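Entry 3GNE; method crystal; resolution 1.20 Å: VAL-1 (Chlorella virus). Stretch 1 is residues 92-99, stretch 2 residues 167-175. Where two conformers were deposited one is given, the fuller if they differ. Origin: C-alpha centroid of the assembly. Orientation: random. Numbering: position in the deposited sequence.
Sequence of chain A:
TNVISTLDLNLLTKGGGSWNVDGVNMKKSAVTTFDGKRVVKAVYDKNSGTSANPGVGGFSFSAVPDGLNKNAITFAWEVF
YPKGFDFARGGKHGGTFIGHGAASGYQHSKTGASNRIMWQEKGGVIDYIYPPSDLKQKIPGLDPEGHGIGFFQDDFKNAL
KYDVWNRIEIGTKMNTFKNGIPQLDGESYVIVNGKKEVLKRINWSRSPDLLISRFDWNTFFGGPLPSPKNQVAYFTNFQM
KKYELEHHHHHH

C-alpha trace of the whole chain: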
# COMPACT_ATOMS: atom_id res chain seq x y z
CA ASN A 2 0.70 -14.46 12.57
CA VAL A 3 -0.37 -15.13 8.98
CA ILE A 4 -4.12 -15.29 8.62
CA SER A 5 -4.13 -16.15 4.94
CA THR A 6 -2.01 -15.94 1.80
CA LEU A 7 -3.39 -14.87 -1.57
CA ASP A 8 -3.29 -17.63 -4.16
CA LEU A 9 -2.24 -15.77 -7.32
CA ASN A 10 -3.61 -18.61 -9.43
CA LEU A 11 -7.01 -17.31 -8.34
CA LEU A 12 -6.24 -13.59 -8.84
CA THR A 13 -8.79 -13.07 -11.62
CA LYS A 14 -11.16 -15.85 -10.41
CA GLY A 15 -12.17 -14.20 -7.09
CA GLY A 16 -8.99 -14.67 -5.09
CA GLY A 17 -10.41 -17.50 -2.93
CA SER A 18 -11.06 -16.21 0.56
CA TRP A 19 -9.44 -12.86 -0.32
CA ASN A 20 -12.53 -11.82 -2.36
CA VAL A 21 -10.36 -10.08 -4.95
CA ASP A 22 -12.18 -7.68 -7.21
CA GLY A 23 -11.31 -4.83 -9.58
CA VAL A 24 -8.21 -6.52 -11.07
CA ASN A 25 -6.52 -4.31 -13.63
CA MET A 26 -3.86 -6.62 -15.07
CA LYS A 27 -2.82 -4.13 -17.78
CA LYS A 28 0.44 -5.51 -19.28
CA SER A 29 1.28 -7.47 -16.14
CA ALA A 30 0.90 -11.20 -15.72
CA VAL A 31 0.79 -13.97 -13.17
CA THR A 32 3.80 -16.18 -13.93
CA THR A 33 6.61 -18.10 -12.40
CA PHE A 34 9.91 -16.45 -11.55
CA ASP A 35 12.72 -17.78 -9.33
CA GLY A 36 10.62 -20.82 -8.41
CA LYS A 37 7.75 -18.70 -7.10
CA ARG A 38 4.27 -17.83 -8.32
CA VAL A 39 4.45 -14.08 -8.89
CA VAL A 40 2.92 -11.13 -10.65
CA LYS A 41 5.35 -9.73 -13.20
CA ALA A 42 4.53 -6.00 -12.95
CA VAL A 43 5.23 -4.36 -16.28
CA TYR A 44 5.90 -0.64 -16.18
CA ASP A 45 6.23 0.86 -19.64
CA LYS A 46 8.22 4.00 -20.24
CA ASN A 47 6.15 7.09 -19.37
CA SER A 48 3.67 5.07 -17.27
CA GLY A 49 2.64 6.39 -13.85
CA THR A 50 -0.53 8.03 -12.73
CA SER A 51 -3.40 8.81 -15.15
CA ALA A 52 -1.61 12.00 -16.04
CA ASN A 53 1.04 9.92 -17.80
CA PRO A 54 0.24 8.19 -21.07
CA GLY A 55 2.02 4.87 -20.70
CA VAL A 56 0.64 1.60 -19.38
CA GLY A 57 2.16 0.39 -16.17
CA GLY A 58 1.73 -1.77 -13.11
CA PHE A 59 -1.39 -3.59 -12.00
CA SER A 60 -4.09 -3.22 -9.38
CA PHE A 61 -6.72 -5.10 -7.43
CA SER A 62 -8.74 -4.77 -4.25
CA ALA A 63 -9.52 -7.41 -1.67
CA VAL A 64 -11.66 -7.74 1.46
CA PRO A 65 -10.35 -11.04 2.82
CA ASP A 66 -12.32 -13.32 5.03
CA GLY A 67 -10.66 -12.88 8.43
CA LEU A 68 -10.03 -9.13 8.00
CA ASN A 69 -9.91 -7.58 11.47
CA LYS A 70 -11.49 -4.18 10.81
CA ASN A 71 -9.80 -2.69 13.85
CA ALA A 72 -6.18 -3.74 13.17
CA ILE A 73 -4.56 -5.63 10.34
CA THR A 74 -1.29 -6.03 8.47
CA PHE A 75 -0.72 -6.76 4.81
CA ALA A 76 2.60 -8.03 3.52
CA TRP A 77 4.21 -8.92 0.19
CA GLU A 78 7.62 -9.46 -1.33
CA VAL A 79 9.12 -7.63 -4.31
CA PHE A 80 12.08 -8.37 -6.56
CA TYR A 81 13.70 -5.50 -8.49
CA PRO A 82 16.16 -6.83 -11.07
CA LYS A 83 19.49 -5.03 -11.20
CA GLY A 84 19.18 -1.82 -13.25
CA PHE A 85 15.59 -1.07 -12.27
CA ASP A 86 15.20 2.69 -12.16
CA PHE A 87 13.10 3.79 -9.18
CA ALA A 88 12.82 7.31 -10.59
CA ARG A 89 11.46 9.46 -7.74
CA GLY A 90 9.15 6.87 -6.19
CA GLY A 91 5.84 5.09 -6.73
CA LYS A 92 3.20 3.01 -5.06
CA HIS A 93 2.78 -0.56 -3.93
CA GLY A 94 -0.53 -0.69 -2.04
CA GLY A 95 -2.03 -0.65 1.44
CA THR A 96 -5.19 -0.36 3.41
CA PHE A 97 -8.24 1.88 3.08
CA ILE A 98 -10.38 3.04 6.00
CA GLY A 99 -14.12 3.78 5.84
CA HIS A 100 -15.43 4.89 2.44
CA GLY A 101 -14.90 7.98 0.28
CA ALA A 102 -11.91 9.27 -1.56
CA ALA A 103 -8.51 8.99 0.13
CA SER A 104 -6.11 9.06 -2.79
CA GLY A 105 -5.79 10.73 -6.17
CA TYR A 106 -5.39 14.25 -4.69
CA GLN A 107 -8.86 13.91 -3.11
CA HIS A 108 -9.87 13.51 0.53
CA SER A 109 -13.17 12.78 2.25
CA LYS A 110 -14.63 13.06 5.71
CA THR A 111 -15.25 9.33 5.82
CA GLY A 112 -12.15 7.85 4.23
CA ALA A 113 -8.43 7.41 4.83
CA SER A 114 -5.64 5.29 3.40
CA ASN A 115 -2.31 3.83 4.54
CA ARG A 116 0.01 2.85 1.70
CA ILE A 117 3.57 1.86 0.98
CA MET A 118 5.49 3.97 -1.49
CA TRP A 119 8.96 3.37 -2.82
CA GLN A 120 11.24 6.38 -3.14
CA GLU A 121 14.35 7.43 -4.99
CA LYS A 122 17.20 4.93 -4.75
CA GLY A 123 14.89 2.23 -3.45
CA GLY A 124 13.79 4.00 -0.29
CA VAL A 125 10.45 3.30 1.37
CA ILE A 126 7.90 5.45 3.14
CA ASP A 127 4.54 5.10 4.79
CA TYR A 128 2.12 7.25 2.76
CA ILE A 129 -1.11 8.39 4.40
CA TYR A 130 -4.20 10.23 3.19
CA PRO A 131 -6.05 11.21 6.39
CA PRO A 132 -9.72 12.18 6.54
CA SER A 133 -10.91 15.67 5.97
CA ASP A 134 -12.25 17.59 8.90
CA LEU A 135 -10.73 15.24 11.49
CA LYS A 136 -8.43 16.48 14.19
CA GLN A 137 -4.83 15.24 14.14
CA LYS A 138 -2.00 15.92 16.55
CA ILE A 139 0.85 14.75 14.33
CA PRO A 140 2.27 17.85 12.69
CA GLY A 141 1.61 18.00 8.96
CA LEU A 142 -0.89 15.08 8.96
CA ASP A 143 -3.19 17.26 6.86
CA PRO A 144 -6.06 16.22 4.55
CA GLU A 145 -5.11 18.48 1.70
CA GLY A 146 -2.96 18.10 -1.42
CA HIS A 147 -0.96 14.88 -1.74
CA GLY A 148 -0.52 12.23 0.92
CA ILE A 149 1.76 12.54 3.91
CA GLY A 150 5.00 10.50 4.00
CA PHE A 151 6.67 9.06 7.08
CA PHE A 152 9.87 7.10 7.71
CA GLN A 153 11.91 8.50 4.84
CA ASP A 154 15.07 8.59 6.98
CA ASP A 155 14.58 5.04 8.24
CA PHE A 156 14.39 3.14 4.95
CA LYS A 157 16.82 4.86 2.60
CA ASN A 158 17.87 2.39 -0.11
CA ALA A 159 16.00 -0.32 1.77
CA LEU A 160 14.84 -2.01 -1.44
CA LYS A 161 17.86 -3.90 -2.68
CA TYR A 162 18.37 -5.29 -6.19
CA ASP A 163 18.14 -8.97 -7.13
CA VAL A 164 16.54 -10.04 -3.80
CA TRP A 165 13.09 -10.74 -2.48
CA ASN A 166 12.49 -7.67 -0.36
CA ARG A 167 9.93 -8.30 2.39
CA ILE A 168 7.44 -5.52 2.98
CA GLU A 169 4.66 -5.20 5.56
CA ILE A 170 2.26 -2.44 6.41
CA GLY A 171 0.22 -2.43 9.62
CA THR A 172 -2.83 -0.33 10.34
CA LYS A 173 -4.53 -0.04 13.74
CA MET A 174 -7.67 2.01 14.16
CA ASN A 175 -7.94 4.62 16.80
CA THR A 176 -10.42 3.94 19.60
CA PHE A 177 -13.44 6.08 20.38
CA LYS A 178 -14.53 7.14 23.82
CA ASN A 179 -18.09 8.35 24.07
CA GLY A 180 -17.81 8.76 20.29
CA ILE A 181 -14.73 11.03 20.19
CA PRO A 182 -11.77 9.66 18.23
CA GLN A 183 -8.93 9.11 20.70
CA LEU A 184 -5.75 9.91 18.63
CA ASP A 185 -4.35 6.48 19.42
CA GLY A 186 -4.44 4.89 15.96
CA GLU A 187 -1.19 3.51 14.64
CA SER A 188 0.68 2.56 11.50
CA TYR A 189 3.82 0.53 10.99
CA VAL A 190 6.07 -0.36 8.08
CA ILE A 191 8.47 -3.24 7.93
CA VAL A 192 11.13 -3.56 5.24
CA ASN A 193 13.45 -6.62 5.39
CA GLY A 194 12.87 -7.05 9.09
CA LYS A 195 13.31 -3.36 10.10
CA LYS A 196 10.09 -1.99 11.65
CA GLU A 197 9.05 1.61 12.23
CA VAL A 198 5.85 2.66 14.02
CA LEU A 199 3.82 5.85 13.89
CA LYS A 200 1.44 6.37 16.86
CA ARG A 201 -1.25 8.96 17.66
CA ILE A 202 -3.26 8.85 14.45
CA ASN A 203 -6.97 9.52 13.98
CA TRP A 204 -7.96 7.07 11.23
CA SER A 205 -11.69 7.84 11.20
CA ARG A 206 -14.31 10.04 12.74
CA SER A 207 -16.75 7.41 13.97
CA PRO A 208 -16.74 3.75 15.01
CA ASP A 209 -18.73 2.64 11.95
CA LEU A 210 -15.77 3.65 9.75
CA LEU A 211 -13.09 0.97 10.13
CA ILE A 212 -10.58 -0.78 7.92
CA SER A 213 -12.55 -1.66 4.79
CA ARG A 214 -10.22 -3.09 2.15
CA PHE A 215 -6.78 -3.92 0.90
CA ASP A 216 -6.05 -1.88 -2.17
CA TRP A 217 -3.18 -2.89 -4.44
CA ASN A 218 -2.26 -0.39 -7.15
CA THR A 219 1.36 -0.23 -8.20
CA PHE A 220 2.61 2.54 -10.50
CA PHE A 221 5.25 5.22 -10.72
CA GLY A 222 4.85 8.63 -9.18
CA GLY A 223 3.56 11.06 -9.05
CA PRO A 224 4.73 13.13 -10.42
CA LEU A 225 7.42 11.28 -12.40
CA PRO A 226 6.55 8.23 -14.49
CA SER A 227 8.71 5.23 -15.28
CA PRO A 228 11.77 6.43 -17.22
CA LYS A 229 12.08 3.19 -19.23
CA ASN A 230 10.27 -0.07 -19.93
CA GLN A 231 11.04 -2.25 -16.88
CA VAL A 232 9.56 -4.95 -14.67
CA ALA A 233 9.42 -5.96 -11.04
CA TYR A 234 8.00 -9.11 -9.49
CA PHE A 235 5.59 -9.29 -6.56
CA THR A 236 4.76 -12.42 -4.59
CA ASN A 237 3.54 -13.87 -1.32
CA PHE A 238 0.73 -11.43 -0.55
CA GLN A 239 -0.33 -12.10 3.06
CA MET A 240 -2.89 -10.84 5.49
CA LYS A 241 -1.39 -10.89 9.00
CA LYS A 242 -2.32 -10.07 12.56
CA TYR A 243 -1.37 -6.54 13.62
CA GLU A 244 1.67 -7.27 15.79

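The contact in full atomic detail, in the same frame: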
# COMPACT_ATOMS: atom_id res chain seq x y z
N LYS A 92 4.05 3.69 -6.03
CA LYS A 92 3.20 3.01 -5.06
C LYS A 92 3.31 1.49 -5.14
O LYS A 92 3.47 0.93 -6.22
CB LYS A 92 1.71 3.33 -5.33
CG LYS A 92 1.22 4.61 -4.70
CD LYS A 92 1.93 5.85 -5.23
CE LYS A 92 1.23 7.07 -4.61
NZ LYS A 92 2.02 8.31 -5.00
N HIS A 93 3.09 0.87 -3.99
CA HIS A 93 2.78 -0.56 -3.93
C HIS A 93 1.30 -0.73 -3.67
O HIS A 93 0.51 -0.93 -4.60
CB HIS A 93 3.62 -1.24 -2.83
CG HIS A 93 5.04 -1.48 -3.25
ND1 HIS A 93 5.89 -2.15 -2.40
CD2 HIS A 93 5.73 -1.14 -4.36
CE1 HIS A 93 7.06 -2.21 -3.01
NE2 HIS A 93 7.03 -1.61 -4.19
N GLY A 94 0.87 -0.57 -2.40
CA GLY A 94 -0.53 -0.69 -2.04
C GLY A 94 -0.66 -0.53 -0.54
O GLY A 94 0.30 -0.17 0.14
N GLY A 95 -1.85 -0.81 -0.02
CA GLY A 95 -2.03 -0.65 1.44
C GLY A 95 -3.50 -0.80 1.75
O GLY A 95 -4.26 -1.47 1.07
N THR A 96 -3.87 -0.18 2.84
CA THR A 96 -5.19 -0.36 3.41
C THR A 96 -5.99 0.91 3.32
O THR A 96 -5.46 1.99 3.47
CB THR A 96 -4.96 -0.78 4.89
OG1 THR A 96 -6.12 -1.31 5.47
CG2 THR A 96 -4.58 0.47 5.64
N PHE A 97 -7.30 0.75 3.06
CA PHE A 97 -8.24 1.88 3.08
C PHE A 97 -9.19 1.73 4.26
O PHE A 97 -9.50 0.60 4.64
CB PHE A 97 -9.03 1.95 1.76
CG PHE A 97 -8.22 2.70 0.68
CD1 PHE A 97 -7.06 2.16 0.16
CD2 PHE A 97 -8.66 3.94 0.20
CE1 PHE A 97 -6.35 2.83 -0.85
CE2 PHE A 97 -7.96 4.64 -0.78
CZ PHE A 97 -6.80 4.08 -1.28
N ILE A 98 -9.55 2.89 4.82
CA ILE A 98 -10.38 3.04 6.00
C ILE A 98 -11.73 3.62 5.59
O ILE A 98 -11.70 4.60 4.84
CB ILE A 98 -9.79 4.05 6.99
CG1 ILE A 98 -8.44 3.65 7.58
CG2 ILE A 98 -10.76 4.29 8.15
CD1 ILE A 98 -8.42 2.14 7.70
N GLY A 99 -12.84 3.08 6.06
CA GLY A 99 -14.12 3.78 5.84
C GLY A 99 -14.52 3.69 4.36
O GLY A 99 -14.33 2.67 3.69
N ARG A 167 11.13 -8.03 1.62
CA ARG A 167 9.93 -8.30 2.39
C ARG A 167 9.36 -7.00 2.94
O ARG A 167 10.04 -6.30 3.68
CB ARG A 167 10.25 -9.28 3.54
CG ARG A 167 10.82 -10.58 3.00
CD ARG A 167 11.15 -11.52 4.15
NE ARG A 167 11.99 -10.96 5.17
CZ ARG A 167 13.24 -10.56 5.31
NH1 ARG A 167 13.65 -10.08 6.47
NH2 ARG A 167 14.09 -10.64 4.27
N ILE A 168 8.09 -6.74 2.57
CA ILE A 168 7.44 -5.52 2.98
C ILE A 168 6.21 -5.83 3.83
O ILE A 168 5.46 -6.75 3.49
CB ILE A 168 6.95 -4.75 1.71
CG1 ILE A 168 8.07 -4.61 0.66
CG2 ILE A 168 6.35 -3.41 2.12
CD1 ILE A 168 9.24 -3.79 1.10
N GLU A 169 5.93 -5.05 4.87
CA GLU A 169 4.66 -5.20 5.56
C GLU A 169 4.15 -3.80 5.88
O GLU A 169 4.95 -2.88 6.12
CB GLU A 169 4.79 -5.98 6.91
CG GLU A 169 5.57 -7.30 6.76
CD GLU A 169 5.37 -8.17 8.01
OE1 GLU A 169 4.38 -8.00 8.76
OE2 GLU A 169 6.20 -9.06 8.16
N ILE A 170 2.83 -3.69 5.96
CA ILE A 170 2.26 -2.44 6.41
C ILE A 170 1.13 -2.77 7.38
O ILE A 170 0.18 -3.48 6.98
CB ILE A 170 1.78 -1.51 5.27
CG1 ILE A 170 1.26 -0.17 5.80
CG2 ILE A 170 0.79 -2.16 4.32
CD1 ILE A 170 1.22 0.95 4.76
N GLY A 171 1.24 -2.23 8.59
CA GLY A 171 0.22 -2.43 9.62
C GLY A 171 -0.61 -1.18 9.81
O GLY A 171 -0.13 -0.05 9.70
N THR A 172 -1.89 -1.43 10.10
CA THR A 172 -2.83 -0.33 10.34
C THR A 172 -3.65 -0.65 11.56
O THR A 172 -4.24 -1.74 11.58
CB THR A 172 -3.79 -0.15 9.14
OG1 THR A 172 -3.03 -0.00 7.94
CG2 THR A 172 -4.56 1.13 9.30
N LYS A 173 -3.71 0.23 12.55
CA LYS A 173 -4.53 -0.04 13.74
C LYS A 173 -5.42 1.17 13.98
O LYS A 173 -4.94 2.30 14.13
CB LYS A 173 -3.62 -0.25 14.97
CG LYS A 173 -4.45 -0.44 16.25
CD LYS A 173 -3.53 -0.78 17.43
CE LYS A 173 -4.46 -1.25 18.56
NZ LYS A 173 -5.17 -0.13 19.22
N MET A 174 -6.73 0.91 13.96
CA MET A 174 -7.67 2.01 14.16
C MET A 174 -7.47 2.68 15.52
O MET A 174 -7.12 2.04 16.50
CB MET A 174 -9.13 1.52 14.06
CG MET A 174 -9.56 1.16 12.64
SD MET A 174 -9.69 2.58 11.53
CE MET A 174 -10.45 3.81 12.59
N ASN A 175 -7.76 3.99 15.49
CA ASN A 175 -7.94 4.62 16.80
C ASN A 175 -9.16 4.05 17.50
O ASN A 175 -10.06 3.43 16.88
CB ASN A 175 -8.19 6.11 16.62
CG ASN A 175 -9.34 6.41 15.65
OD1 ASN A 175 -9.16 6.33 14.42
ND2 ASN A 175 -10.55 6.71 16.19

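The two strands, 92-99 and 167-173, run nearly parallel, with 10° between their N-to-C directions and a closest axial approach of 7.6 Å. That spacing is too wide for neighbours in one sheet, and no hydrogen bond crosses between the stretches; the contact is made mostly by side chains, with Gly95 CA also taking part, burying 296 Å². The register agrees: Gly95 CA lies 6.8 Å from Ile170 CA, and Thr96 CA 7.3 Å from Thr172 CA.

Ile98 has the most surface covered, 49 Å². Its CA-to-CB bond points toward the second stretch; its CD1 lies 4.3 Å from Thr172 CG2, and both CG2 (3.9 Å) and CD1 (4.1 Å) of Ile98 come close to Met174 SD. Met174 starts sideways from the backbone, but its chi angles, all m, bring the end of the side chain nearer. Ile98 chi2, at -33°, falls between wells; Ile98 and Met174 each have two deposited conformers, so these distances describe the one given.

Thr172, with 47 Å² covered, links Ile98 to Thr96, and its CA-to-CB bond also points toward stretch 1. Thr96, in the t rotamer with 42 Å² covered, places CG2 only 2.8 Å from Thr172 OG1. A methyl carbon cannot donate a conventional hydrogen bond, and the separation is short for a van der Waals contact. Thr96 too has two conformers; the value applies to this one. Thr172 OG1 is hydrogen-bonded elsewhere in the structure.

Toward the start of the two stretches less of stretch 1 is covered, although the CA atoms are nearest at Gly95 and Ile170. Gly95 has no side chain, and its CA lies 4.3 Å from Ile170 CG2; an ideal CB would sit 3.9 Å from Ile170 CD1. At His93, Ile168 CG1 approaches the ring edge, near its plane, 4.5 Å from His93 ND1.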